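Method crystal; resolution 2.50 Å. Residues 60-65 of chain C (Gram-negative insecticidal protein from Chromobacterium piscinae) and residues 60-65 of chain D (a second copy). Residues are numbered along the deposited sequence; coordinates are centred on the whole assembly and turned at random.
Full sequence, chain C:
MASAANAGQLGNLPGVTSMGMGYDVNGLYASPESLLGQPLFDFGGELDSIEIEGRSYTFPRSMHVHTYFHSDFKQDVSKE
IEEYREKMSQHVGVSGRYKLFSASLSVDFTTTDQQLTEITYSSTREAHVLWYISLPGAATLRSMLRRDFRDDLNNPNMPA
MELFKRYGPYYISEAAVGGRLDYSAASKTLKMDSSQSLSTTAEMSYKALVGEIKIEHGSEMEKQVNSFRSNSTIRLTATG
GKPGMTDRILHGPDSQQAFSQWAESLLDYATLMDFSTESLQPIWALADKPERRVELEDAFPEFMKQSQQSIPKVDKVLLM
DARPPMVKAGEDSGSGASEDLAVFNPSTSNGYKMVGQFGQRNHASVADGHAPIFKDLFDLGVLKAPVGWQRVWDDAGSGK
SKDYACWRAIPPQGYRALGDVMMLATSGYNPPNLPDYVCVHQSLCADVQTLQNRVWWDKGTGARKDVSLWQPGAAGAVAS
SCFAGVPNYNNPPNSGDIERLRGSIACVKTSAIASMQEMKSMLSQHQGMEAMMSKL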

ATOM      1  N   PRO C  60       0.225  -4.860   7.532  1.00 10.64           N
ATOM      2  CA  PRO C  60       0.103  -5.081   6.081  1.00 11.47           C
ATOM      3  C   PRO C  60       0.397  -3.838   5.251  1.00 12.29           C
ATOM      4  O   PRO C  60      -0.058  -2.744   5.615  1.00 12.03           O
ATOM      5  CB  PRO C  60      -1.358  -5.520   5.926  1.00 10.81           C
ATOM      6  CG  PRO C  60      -1.628  -6.190   7.216  1.00 10.33           C
ATOM      7  CD  PRO C  60      -1.019  -5.211   8.187  1.00 10.32           C
ATOM      8  N   ARG C  61       1.159  -4.011   4.185  1.00 14.51           N
ATOM      9  CA  ARG C  61       1.497  -2.937   3.220  1.00 16.91           C
ATOM     10  C   ARG C  61       0.277  -2.153   2.748  1.00 15.26           C
ATOM     11  O   ARG C  61       0.326  -0.983   2.523  1.00 15.58           O
ATOM     12  CB  ARG C  61       2.174  -3.511   1.966  1.00 20.99           C
ATOM     13  CG  ARG C  61       3.645  -3.187   1.906  1.00 26.16           C
ATOM     14  CD  ARG C  61       4.426  -3.959   0.852  1.00 30.28           C
ATOM     15  NE  ARG C  61       5.773  -4.260   1.348  1.00 35.72           N
ATOM     16  CZ  ARG C  61       6.742  -3.347   1.546  1.00 41.26           C
ATOM     17  NH1 ARG C  61       6.517  -2.027   1.377  1.00 41.40           N
ATOM     18  NH2 ARG C  61       7.934  -3.735   2.024  1.00 39.87           N
ATOM     19  N   SER C  62      -0.817  -2.873   2.573  1.00 14.31           N
ATOM     20  CA  SER C  62      -2.061  -2.298   2.132  1.00 13.85           C
ATOM     21  C   SER C  62      -2.707  -1.343   3.137  1.00 12.55           C
ATOM     22  O   SER C  62      -3.609  -0.594   2.738  1.00 13.02           O
ATOM     23  CB  SER C  62      -3.034  -3.405   1.737  1.00 14.50           C
ATOM     24  OG  SER C  62      -3.222  -4.318   2.791  1.00 16.07           O
ATOM     25  N   MET C  63      -2.280  -1.338   4.399  1.00 10.51           N
ATOM     26  CA  MET C  63      -2.813  -0.379   5.360  1.00  9.95           C
ATOM     27  C   MET C  63      -1.844   0.764   5.457  1.00  9.33           C
ATOM     28  O   MET C  63      -0.664   0.626   5.127  1.00  8.73           O
ATOM     29  CB  MET C  63      -3.004  -0.991   6.752  1.00 10.02           C
ATOM     30  CG  MET C  63      -3.842  -2.231   6.742  1.00 10.16           C
ATOM     31  SD  MET C  63      -4.181  -2.883   8.400  1.00 10.01           S
ATOM     32  CE  MET C  63      -5.020  -4.452   7.930  1.00 10.00           C
ATOM     33  N   HIS C  64      -2.371   1.884   5.926  1.00  9.37           N
ATOM     34  CA  HIS C  64      -1.587   3.081   6.176  1.00  9.68           C
ATOM     35  C   HIS C  64      -1.627   3.378   7.655  1.00  9.71           C
ATOM     36  O   HIS C  64      -2.683   3.276   8.281  1.00  9.75           O
ATOM     37  CB  HIS C  64      -2.166   4.279   5.422  1.00  9.32           C
ATOM     38  CG  HIS C  64      -1.804   4.323   3.975  1.00  9.45           C
ATOM     39  ND1 HIS C  64      -2.051   5.435   3.186  1.00  9.66           N
ATOM     40  CD2 HIS C  64      -1.154   3.437   3.192  1.00  9.33           C
ATOM     41  CE1 HIS C  64      -1.587   5.208   1.971  1.00  9.54           C
ATOM     42  NE2 HIS C  64      -1.020   4.016   1.950  1.00  9.31           N
ATOM     43  N   VAL C  65      -0.480   3.808   8.177  1.00  9.90           N
ATOM     44  CA  VAL C  65      -0.348   4.162   9.556  1.00  9.94           C
ATOM     45  C   VAL C  65       0.072   5.605   9.627  1.00 10.49           C
ATOM     46  O   VAL C  65       1.028   6.002   8.987  1.00 11.03           O
ATOM     47  CB  VAL C  65       0.694   3.272  10.241  1.00  9.58           C
ATOM     48  CG1 VAL C  65       0.918   3.714  11.678  1.00  9.47           C
ATOM     49  CG2 VAL C  65       0.296   1.785  10.160  1.00  9.74           C
TER
ATOM     50  N   PRO D  60      -0.006   2.875  -7.414  1.00 12.20           N
ATOM     51  CA  PRO D  60       0.806   2.104  -6.475  1.00 13.14           C
ATOM     52  C   PRO D  60       0.040   1.666  -5.218  1.00 15.26           C
ATOM     53  O   PRO D  60      -0.718   2.427  -4.657  1.00 16.95           O
ATOM     54  CB  PRO D  60       1.929   3.069  -6.145  1.00 12.56           C
ATOM     55  CG  PRO D  60       1.989   4.022  -7.271  1.00 12.56           C
ATOM     56  CD  PRO D  60       0.557   4.219  -7.626  1.00 12.66           C
ATOM     57  N   ARG D  61       0.232   0.420  -4.821  1.00 18.34           N
ATOM     58  CA  ARG D  61      -0.373  -0.141  -3.602  1.00 20.70           C
ATOM     59  C   ARG D  61      -0.041   0.647  -2.379  1.00 17.69           C
ATOM     60  O   ARG D  61      -0.856   0.678  -1.481  1.00 18.86           O
ATOM     61  CB  ARG D  61      -0.036  -1.652  -3.442  1.00 26.22           C
ATOM     62  CG  ARG D  61      -0.034  -2.299  -2.029  1.00 32.78           C
ATOM     63  CD  ARG D  61      -1.131  -3.349  -1.713  1.00 39.52           C
ATOM     64  NE  ARG D  61      -0.970  -4.588  -2.480  1.00 44.53           N
ATOM     65  CZ  ARG D  61      -1.944  -5.466  -2.748  1.00 47.74           C
ATOM     66  NH1 ARG D  61      -3.208  -5.253  -2.348  1.00 47.69           N
ATOM     67  NH2 ARG D  61      -1.652  -6.570  -3.449  1.00 50.07           N
ATOM     68  N   SER D  62       1.100   1.316  -2.341  1.00 14.51           N
ATOM     69  CA  SER D  62       1.428   2.203  -1.247  1.00 13.19           C
ATOM     70  C   SER D  62       0.533   3.434  -1.116  1.00 11.89           C
ATOM     71  O   SER D  62       0.539   4.067  -0.083  1.00 11.60           O
ATOM     72  CB  SER D  62       2.907   2.604  -1.340  1.00 13.20           C
ATOM     73  OG  SER D  62       3.211   3.184  -2.564  1.00 13.51           O
ATOM     74  N   MET D  63      -0.236   3.783  -2.134  1.00 11.11           N
ATOM     75  CA  MET D  63      -1.207   4.894  -2.023  1.00  9.94           C
ATOM     76  C   MET D  63      -2.555   4.297  -1.745  1.00  9.49           C
ATOM     77  O   MET D  63      -2.798   3.144  -2.060  1.00  9.64           O
ATOM     78  CB  MET D  63      -1.284   5.726  -3.283  1.00  9.73           C
ATOM     79  CG  MET D  63       0.052   6.198  -3.794  1.00  9.65           C
ATOM     80  SD  MET D  63      -0.028   7.295  -5.225  1.00  9.48           S
ATOM     81  CE  MET D  63       1.706   7.511  -5.503  1.00  9.08           C
ATOM     82  N   HIS D  64      -3.424   5.100  -1.175  1.00  8.91           N
ATOM     83  CA  HIS D  64      -4.818   4.755  -0.961  1.00  8.66           C
ATOM     84  C   HIS D  64      -5.684   5.666  -1.793  1.00  8.61           C
ATOM     85  O   HIS D  64      -5.425   6.867  -1.857  1.00  8.32           O
ATOM     86  CB  HIS D  64      -5.199   4.920   0.515  1.00  8.79           C
ATOM     87  CG  HIS D  64      -4.747   3.775   1.381  1.00  8.99           C
ATOM     88  ND1 HIS D  64      -5.013   3.706   2.729  1.00  9.05           N
ATOM     89  CD2 HIS D  64      -4.027   2.665   1.080  1.00  8.74           C
ATOM     90  CE1 HIS D  64      -4.476   2.598   3.213  1.00  8.98           C
ATOM     91  NE2 HIS D  64      -3.871   1.954   2.240  1.00  8.68           N
ATOM     92  N   VAL D  65      -6.708   5.083  -2.407  1.00  8.52           N
ATOM     93  CA  VAL D  65      -7.627   5.796  -3.226  1.00  8.55           C
ATOM     94  C   VAL D  65      -9.002   5.646  -2.628  1.00  9.04           C
ATOM     95  O   VAL D  65      -9.449   4.541  -2.330  1.00  9.61           O
ATOM     96  CB  VAL D  65      -7.598   5.256  -4.660  1.00  8.44           C
ATOM     97  CG1 VAL D  65      -8.697   5.863  -5.502  1.00  8.50           C
ATOM     98  CG2 VAL D  65      -6.285   5.692  -5.296  1.00  8.64           C
TER

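The two copies meet through the same short segment, a type I β turn from C:Pro60 to C:Met63 and from D:Pro60 to D:Met63 that leads into strands beginning at C:His64 and D:His64. In each chain the turn is closed by a backbone hydrogen bond, from C:Met63 N to C:Pro60 O and from D:Met63 N to D:Pro60 O, 2.9 Å long in both. The contact between the stretches buries 317 Å² in total and centres on the two histidines.

C:His64 and D:His64 both point their CA-to-CB bonds toward the opposing stretch and adopt the same rotamer, m with chi1 at -79°, while chi2 values of -169° and -178° set the rings almost identically. The result is a face-to-face stack, with centroids 3.4 Å apart and planes inclined by only 7°; C:His64 CD2 lies 3.2 Å from D:His64 NE2. The same ring orientation serves a second purpose. Each imidazole presents its NE2 edge to a carbonyl of the other turn, so that D:His64 NE2 donates to C:Ser62 O and C:His64 NE2 donates to D:Ser62 O, both at 2.6 Å. The N-H...O angles, 142° and 138°, show that these short bonds are somewhat bent. Stacking therefore uses the ring faces and hydrogen bonding the edges, without competition.

Both serines take the p rotamer, chi1 56°, and their OG atoms are hydrogen-bonded elsewhere in the structure; across this contact it is their main-chain oxygens that accept. The CA-to-CB bonds of C:Met63 and D:Met63 point away from the other stretch; both side chains have chi1 m and chi2 and chi3 t, and their thioethers lie clear of the histidine pair.

The arginines break the symmetry. D:Arg61, with chi1 t and chi3 p, brings its side chain nearer the other copy, and its CD packs 3.9 Å from C:Ser62 CB, an aliphatic contact. C:Arg61 has chi1 at -108°, between wells, and its end leads away.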